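PDB 4OXI: enterobactin synthetase component F-related protein from Vibrio cholerae serotype O1, which probably activates glycine with ATP as glycyl-adenylate, acting as an adenylation domain in a lipopolysaccharide modification pathway linked to antimicrobial peptide resistance. Local coordinates for residues Asp167-Ala173 and Gln188-Val194; His342-Glu346 and Phe374-Met380. All coordinates share one frame; numbering follows the deposited sequence.

Interaction 1: Asp167-Ala173 and Gln188-Val194; sequences DRLHIYA and QHTFHTV
H170 and H192 meet rim to rim on adjacent parallel strands, the two arms of a beta-alpha-beta unit whose intervening helix is 180-185. Strand 190-193 is one of the two edge strands of a five-stranded parallel sheet, with 170-173 next to it. H170 ND1 and H192 NE2 lie 3.0 Å apart in a hydrogen bond whose proton could come from either ring. The H192 ring is also nearly parallel to that of Y172, with planes at 11°, but the two are slid apart and overlap little; H192 CD2 sits 3.6 Å from Y172 CZ, over the phenol face. The other nitrogen of H192, ND1, hydrogen-bonds the hydroxyl of Y91 on helix 78-95, which would hold the ring's rotation.

On the other face of the sheet I171 and F191 make an apolar pair. They run side by side, CG1 of I171 lying over the phenyl face 4.1 Å from its centroid; L158 of helix 155-164 packs on I171 and L162 on F191. Beneath the side chains, T190 bridges in the parallel manner: its N donates to L169 O, while its O accepts from I171 N.

Where the strands begin, side chains continue the pairing. L169 N lies close to the H189 ring plane and donates to H189 ND1, while H189 NE2 bonds to L162 O. R168 bends at chi3, laying its guanidinium over Q188 O; R168 NH2 bonds P187 O, and R168 NH1 hydrogen-bonds T190 OG1 at 2.7 Å, tilted 24° out of the guanidinium plane.

Interaction 2: His342-Glu346 and Phe374-Met380; sequences HDLAE and FVAHSGM
F374 inserts its ring between the start of helix 342-352 and the loop joining strands 370-373 and 387-388 of a mixed beta-sheet, a helix-to-loop contact. Its chi1 of 172° turns CG away from the backbone N, and the ring presents one face to the helix. A345 CB stands over the centre of that face, 3.6 Å from the ring centroid, in a CH-pi contact. A376 N lies above the opposite face, toward the rim, so the loop folds back over its own phenylalanine. E346 brings OE1 to the ring edge, 3.9 Å from F374 CE2.

H342 reaches across in the extended form, CG anti to N (chi1 -176°), and its side chain crosses that of F374 at about a right angle. The ring planes are inclined at 55°, neither stacked nor edge-to-face; F374 CE1 comes over the imidazole face, 3.4 Å from H342 ND1. At the imidazole edge, H342 CE1 approaches A376 O at 3.4 Å.

The loop is shaped by an ST turn, in which S378 OG accepts from M380 N. A water bridges the two segments, in hydrogen bonds of undecided direction, its oxygen 2.7 Å from S378 OG and 2.8 Å from H342 ND1.

Both contacts belong to the AMP-binding family region, yet they are separate examples of how secondary-structure elements are joined: interaction 1 pairs two strands by regular backbone bonding, whereas interaction 2 seats a loop on a helix through rings and one bridging water. Their centres are 52 Å apart, on opposite sides of the chain's centre, and their nearest atoms are about 39 Å apart, so they do not touch. Along the chain, 167-173 and 188-194 are complete before 342-346 begins. The side chain of A345 in interaction 2 is about 11 Å from the bound glycyl-adenosine-5'-phosphate, so it does not contact the ligand.

Interaction 1: Asp167-Ala173 and Gln188-Val194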
loop_
_atom_site.group_PDB
_atom_site.type_symbol
_atom_site.label_atom_id
_atom_site.label_comp_id
_atom_site.label_asym_id
_atom_site.label_seq_id
_atom_site.Cartn_x
_atom_site.Cartn_y
_atom_site.Cartn_z
ATOM N N ASP A 167 13.600 -1.197 -25.913
ATOM C CA ASP A 167 14.379 -0.107 -25.328
ATOM C C ASP A 167 15.421 -0.630 -24.333
ATOM O O ASP A 167 15.164 -1.593 -23.625
ATOM C CB ASP A 167 13.432 0.891 -24.639
ATOM C CG ASP A 167 12.499 1.593 -25.625
ATOM O OD1 ASP A 167 12.971 1.999 -26.711
ATOM O OD2 ASP A 167 11.293 1.735 -25.316
ATOM N N ARG A 168 16.590 0.002 -24.283
ATOM C CA ARG A 168 17.636 -0.386 -23.340
ATOM C C ARG A 168 17.184 -0.191 -21.894
ATOM O O ARG A 168 16.823 0.919 -21.495
ATOM C CB ARG A 168 18.927 0.419 -23.583
ATOM C CG ARG A 168 20.039 0.149 -22.550
ATOM C CD ARG A 168 21.414 0.668 -23.015
ATOM N NE ARG A 168 21.804 0.089 -24.304
ATOM C CZ ARG A 168 22.428 -1.084 -24.450
ATOM N NH1 ARG A 168 22.751 -1.814 -23.381
ATOM N NH2 ARG A 168 22.726 -1.536 -25.669
ATOM N N LEU A 169 17.209 -1.267 -21.106
ATOM C CA LEU A 169 16.889 -1.164 -19.683
ATOM C C LEU A 169 18.176 -1.197 -18.878
ATOM O O LEU A 169 19.163 -1.798 -19.298
ATOM C CB LEU A 169 15.974 -2.304 -19.234
ATOM C CG LEU A 169 14.563 -2.299 -19.812
ATOM C CD1 LEU A 169 13.755 -3.461 -19.250
ATOM C CD2 LEU A 169 13.881 -0.968 -19.522
ATOM N N HIS A 170 18.166 -0.532 -17.729
ATOM C CA HIS A 170 19.315 -0.542 -16.837
ATOM C C HIS A 170 18.986 -1.310 -15.564
ATOM O O HIS A 170 18.113 -0.910 -14.774
ATOM C CB HIS A 170 19.766 0.886 -16.559
ATOM C CG HIS A 170 20.321 1.567 -17.772
ATOM N ND1 HIS A 170 21.675 1.626 -18.037
ATOM C CD2 HIS A 170 19.702 2.175 -18.815
ATOM C CE1 HIS A 170 21.865 2.258 -19.183
ATOM N NE2 HIS A 170 20.687 2.607 -19.670
ATOM N N ILE A 171 19.675 -2.436 -15.403
ATOM C CA ILE A 171 19.368 -3.416 -14.377
ATOM C C ILE A 171 20.349 -3.272 -13.225
ATOM O O ILE A 171 21.564 -3.268 -13.442
ATOM C CB ILE A 171 19.503 -4.824 -14.950
ATOM C CG1 ILE A 171 18.718 -4.942 -16.255
ATOM C CG2 ILE A 171 19.055 -5.867 -13.941
ATOM C CD1 ILE A 171 17.238 -4.663 -16.110
ATOM N N TYR A 172 19.830 -3.149 -11.999
ATOM C CA TYR A 172 20.693 -2.982 -10.844
ATOM C C TYR A 172 20.567 -4.165 -9.912
ATOM O O TYR A 172 19.482 -4.713 -9.748
ATOM C CB TYR A 172 20.371 -1.680 -10.105
ATOM C CG TYR A 172 20.779 -0.465 -10.893
ATOM C CD1 TYR A 172 22.019 0.129 -10.699
ATOM C CD2 TYR A 172 19.937 0.075 -11.859
ATOM C CE1 TYR A 172 22.408 1.235 -11.437
ATOM C CE2 TYR A 172 20.317 1.179 -12.595
ATOM C CZ TYR A 172 21.553 1.748 -12.382
ATOM O OH TYR A 172 21.923 2.855 -13.119
ATOM N N ALA A 173 21.676 -4.561 -9.298
ATOM C CA ALA A 173 21.652 -5.654 -8.330
ATOM C C ALA A 173 22.813 -5.514 -7.357
ATOM O O ALA A 173 23.833 -4.913 -7.691
ATOM C CB ALA A 173 21.709 -6.994 -9.048
ATOM N N GLN A 188 21.768 -5.817 -25.487
ATOM C CA GLN A 188 20.894 -4.694 -25.802
ATOM C C GLN A 188 20.379 -4.022 -24.522
ATOM O O GLN A 188 19.721 -2.973 -24.576
ATOM C CB GLN A 188 19.739 -5.121 -26.713
ATOM C CG GLN A 188 18.690 -6.027 -26.067
ATOM C CD GLN A 188 19.066 -7.513 -26.137
ATOM O OE1 GLN A 188 20.236 -7.875 -26.000
ATOM N NE2 GLN A 188 18.068 -8.371 -26.345
ATOM N N HIS A 189 20.689 -4.627 -23.376
ATOM C CA HIS A 189 20.387 -4.020 -22.092
ATOM C C HIS A 189 21.691 -3.859 -21.330
ATOM O O HIS A 189 22.714 -4.430 -21.731
ATOM C CB HIS A 189 19.390 -4.879 -21.309
ATOM C CG HIS A 189 18.082 -5.066 -22.012
ATOM N ND1 HIS A 189 17.225 -4.017 -22.282
ATOM C CD2 HIS A 189 17.487 -6.177 -22.513
ATOM C CE1 HIS A 189 16.162 -4.475 -22.920
ATOM N NE2 HIS A 189 16.297 -5.781 -23.075
ATOM N N THR A 190 21.662 -3.088 -20.243
ATOM C CA THR A 190 22.879 -2.787 -19.479
ATOM C C THR A 190 22.739 -3.210 -18.020
ATOM O O THR A 190 21.767 -2.847 -17.349
ATOM C CB THR A 190 23.191 -1.276 -19.532
ATOM O OG1 THR A 190 23.378 -0.885 -20.899
ATOM C CG2 THR A 190 24.443 -0.930 -18.703
ATOM N N PHE A 191 23.716 -3.959 -17.526
ATOM C CA PHE A 191 23.673 -4.473 -16.164
ATOM C C PHE A 191 24.699 -3.784 -15.302
ATOM O O PHE A 191 25.879 -3.729 -15.662
ATOM C CB PHE A 191 23.936 -5.979 -16.166
ATOM C CG PHE A 191 22.823 -6.765 -16.776
ATOM C CD1 PHE A 191 21.856 -7.343 -15.971
ATOM C CD2 PHE A 191 22.713 -6.875 -18.159
ATOM C CE1 PHE A 191 20.819 -8.049 -16.529
ATOM C CE2 PHE A 191 21.683 -7.574 -18.721
ATOM C CZ PHE A 191 20.726 -8.164 -17.905
ATOM N N HIS A 192 24.244 -3.263 -14.166
ATOM C CA HIS A 192 25.104 -2.500 -13.284
ATOM C C HIS A 192 25.261 -3.256 -11.971
ATOM O O HIS A 192 24.302 -3.372 -11.186
ATOM C CB HIS A 192 24.497 -1.117 -12.986
ATOM C CG HIS A 192 24.350 -0.222 -14.186
ATOM N ND1 HIS A 192 25.369 0.589 -14.647
ATOM C CD2 HIS A 192 23.278 0.042 -14.976
ATOM C CE1 HIS A 192 24.942 1.286 -15.686
ATOM N NE2 HIS A 192 23.677 0.972 -15.907
ATOM N N THR A 193 26.451 -3.771 -11.708
ATOM C CA THR A 193 26.709 -4.277 -10.368
ATOM C C THR A 193 27.271 -3.129 -9.546
ATOM O O THR A 193 28.274 -2.521 -9.917
ATOM C CB THR A 193 27.653 -5.484 -10.354
ATOM O OG1 THR A 193 27.070 -6.543 -11.123
ATOM C CG2 THR A 193 27.867 -5.966 -8.924
ATOM N N VAL A 194 26.595 -2.803 -8.452
ATOM C CA VAL A 194 27.004 -1.676 -7.627
ATOM C C VAL A 194 27.750 -2.209 -6.416
ATOM O O VAL A 194 27.187 -2.953 -5.622
ATOM C CB VAL A 194 25.795 -0.845 -7.158
ATOM C CG1 VAL A 194 26.262 0.351 -6.348
ATOM C CG2 VAL A 194 24.967 -0.383 -8.357
#

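Interaction 2: His342-Glu346 and Phe374-Met380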
loop_
_atom_site.group_PDB
_atom_site.type_symbol
_atom_site.label_atom_id
_atom_site.label_comp_id
_atom_site.label_asym_id
_atom_site.label_seq_id
_atom_site.Cartn_x
_atom_site.Cartn_y
_atom_site.Cartn_z
ATOM N N HIS A 342 -16.191 -4.638 15.529
ATOM C CA HIS A 342 -15.953 -4.520 16.957
ATOM C C HIS A 342 -15.491 -5.845 17.538
ATOM O O HIS A 342 -14.500 -5.889 18.282
ATOM C CB HIS A 342 -17.205 -4.047 17.693
ATOM C CG HIS A 342 -16.977 -3.821 19.153
ATOM N ND1 HIS A 342 -16.633 -2.589 19.668
ATOM C CD2 HIS A 342 -16.989 -4.680 20.202
ATOM C CE1 HIS A 342 -16.466 -2.693 20.975
ATOM N NE2 HIS A 342 -16.676 -3.950 21.323
ATOM N N ASP A 343 -16.199 -6.916 17.178
ATOM C CA ASP A 343 -15.905 -8.254 17.687
ATOM C C ASP A 343 -14.525 -8.766 17.267
ATOM O O ASP A 343 -13.866 -9.495 18.023
ATOM C CB ASP A 343 -17.005 -9.247 17.280
ATOM C CG ASP A 343 -18.345 -8.953 17.965
ATOM O OD1 ASP A 343 -18.341 -8.345 19.065
ATOM O OD2 ASP A 343 -19.403 -9.328 17.400
ATOM N N LEU A 344 -14.086 -8.396 16.067
ATOM C CA LEU A 344 -12.732 -8.739 15.639
ATOM C C LEU A 344 -11.701 -7.957 16.438
ATOM O O LEU A 344 -10.720 -8.518 16.928
ATOM C CB LEU A 344 -12.540 -8.456 14.154
ATOM C CG LEU A 344 -13.141 -9.449 13.171
ATOM C CD1 LEU A 344 -12.608 -9.139 11.780
ATOM C CD2 LEU A 344 -12.822 -10.887 13.585
ATOM N N ALA A 345 -11.914 -6.653 16.570
ATOM C CA ALA A 345 -10.943 -5.842 17.274
ATOM C C ALA A 345 -10.867 -6.309 18.725
ATOM O O ALA A 345 -9.786 -6.312 19.325
ATOM C CB ALA A 345 -11.298 -4.374 17.192
ATOM N N GLU A 346 -12.008 -6.720 19.282
ATOM C CA GLU A 346 -12.039 -7.199 20.668
ATOM C C GLU A 346 -11.207 -8.464 20.848
ATOM O O GLU A 346 -10.415 -8.562 21.789
ATOM C CB GLU A 346 -13.474 -7.428 21.159
ATOM C CG GLU A 346 -13.576 -8.174 22.498
ATOM C CD GLU A 346 -12.979 -7.410 23.686
ATOM O OE1 GLU A 346 -12.742 -6.183 23.576
ATOM O OE2 GLU A 346 -12.747 -8.045 24.740
ATOM N N PHE A 374 -9.431 1.933 19.342
ATOM C CA PHE A 374 -10.504 1.018 19.655
ATOM C C PHE A 374 -10.854 1.121 21.144
ATOM O O PHE A 374 -9.975 1.035 22.004
ATOM C CB PHE A 374 -10.077 -0.402 19.318
ATOM C CG PHE A 374 -11.037 -1.445 19.776
ATOM C CD1 PHE A 374 -12.296 -1.538 19.214
ATOM C CD2 PHE A 374 -10.679 -2.345 20.774
ATOM C CE1 PHE A 374 -13.192 -2.522 19.636
ATOM C CE2 PHE A 374 -11.562 -3.328 21.205
ATOM C CZ PHE A 374 -12.819 -3.421 20.632
ATOM N N VAL A 375 -12.140 1.318 21.419
ATOM C CA VAL A 375 -12.674 1.384 22.776
ATOM C C VAL A 375 -13.543 0.156 23.001
ATOM O O VAL A 375 -14.610 0.028 22.398
ATOM C CB VAL A 375 -13.552 2.645 22.960
ATOM C CG1 VAL A 375 -14.102 2.718 24.376
ATOM C CG2 VAL A 375 -12.769 3.923 22.612
ATOM N N ALA A 376 -13.085 -0.760 23.847
ATOM C CA ALA A 376 -13.838 -1.979 24.155
ATOM C C ALA A 376 -15.261 -1.701 24.657
ATOM O O ALA A 376 -16.186 -2.475 24.404
ATOM C CB ALA A 376 -13.080 -2.811 25.177
ATOM N N HIS A 377 -15.426 -0.588 25.366
ATOM C CA HIS A 377 -16.700 -0.251 26.002
ATOM C C HIS A 377 -17.505 0.784 25.214
ATOM O O HIS A 377 -17.991 1.764 25.788
ATOM C CB HIS A 377 -16.448 0.286 27.416
ATOM C CG HIS A 377 -15.652 -0.642 28.279
ATOM N ND1 HIS A 377 -16.093 -1.904 28.623
ATOM C CD2 HIS A 377 -14.440 -0.494 28.868
ATOM C CE1 HIS A 377 -15.189 -2.492 29.387
ATOM N NE2 HIS A 377 -14.177 -1.658 29.552
ATOM N N SER A 378 -17.642 0.574 23.907
ATOM C CA SER A 378 -18.349 1.533 23.066
ATOM C C SER A 378 -19.760 1.039 22.821
ATOM O O SER A 378 -20.659 1.826 22.534
ATOM C CB SER A 378 -17.642 1.705 21.718
ATOM O OG SER A 378 -17.929 0.604 20.866
ATOM N N GLY A 379 -19.938 -0.272 22.924
ATOM C CA GLY A 379 -21.203 -0.900 22.606
ATOM C C GLY A 379 -21.688 -0.611 21.195
ATOM O O GLY A 379 -22.885 -0.409 20.996
ATOM N N MET A 380 -20.769 -0.578 20.225
ATOM C CA MET A 380 -21.126 -0.411 18.809
ATOM C C MET A 380 -20.762 -1.669 18.028
ATOM O O MET A 380 -19.941 -2.464 18.481
ATOM C CB MET A 380 -20.398 0.791 18.190
ATOM C CG MET A 380 -20.497 2.086 18.977
ATOM S SD MET A 380 -19.457 3.406 18.295
ATOM C CE MET A 380 -20.118 3.533 16.642
HETATM O O HOH W 1 -16.480 0.018 18.622
#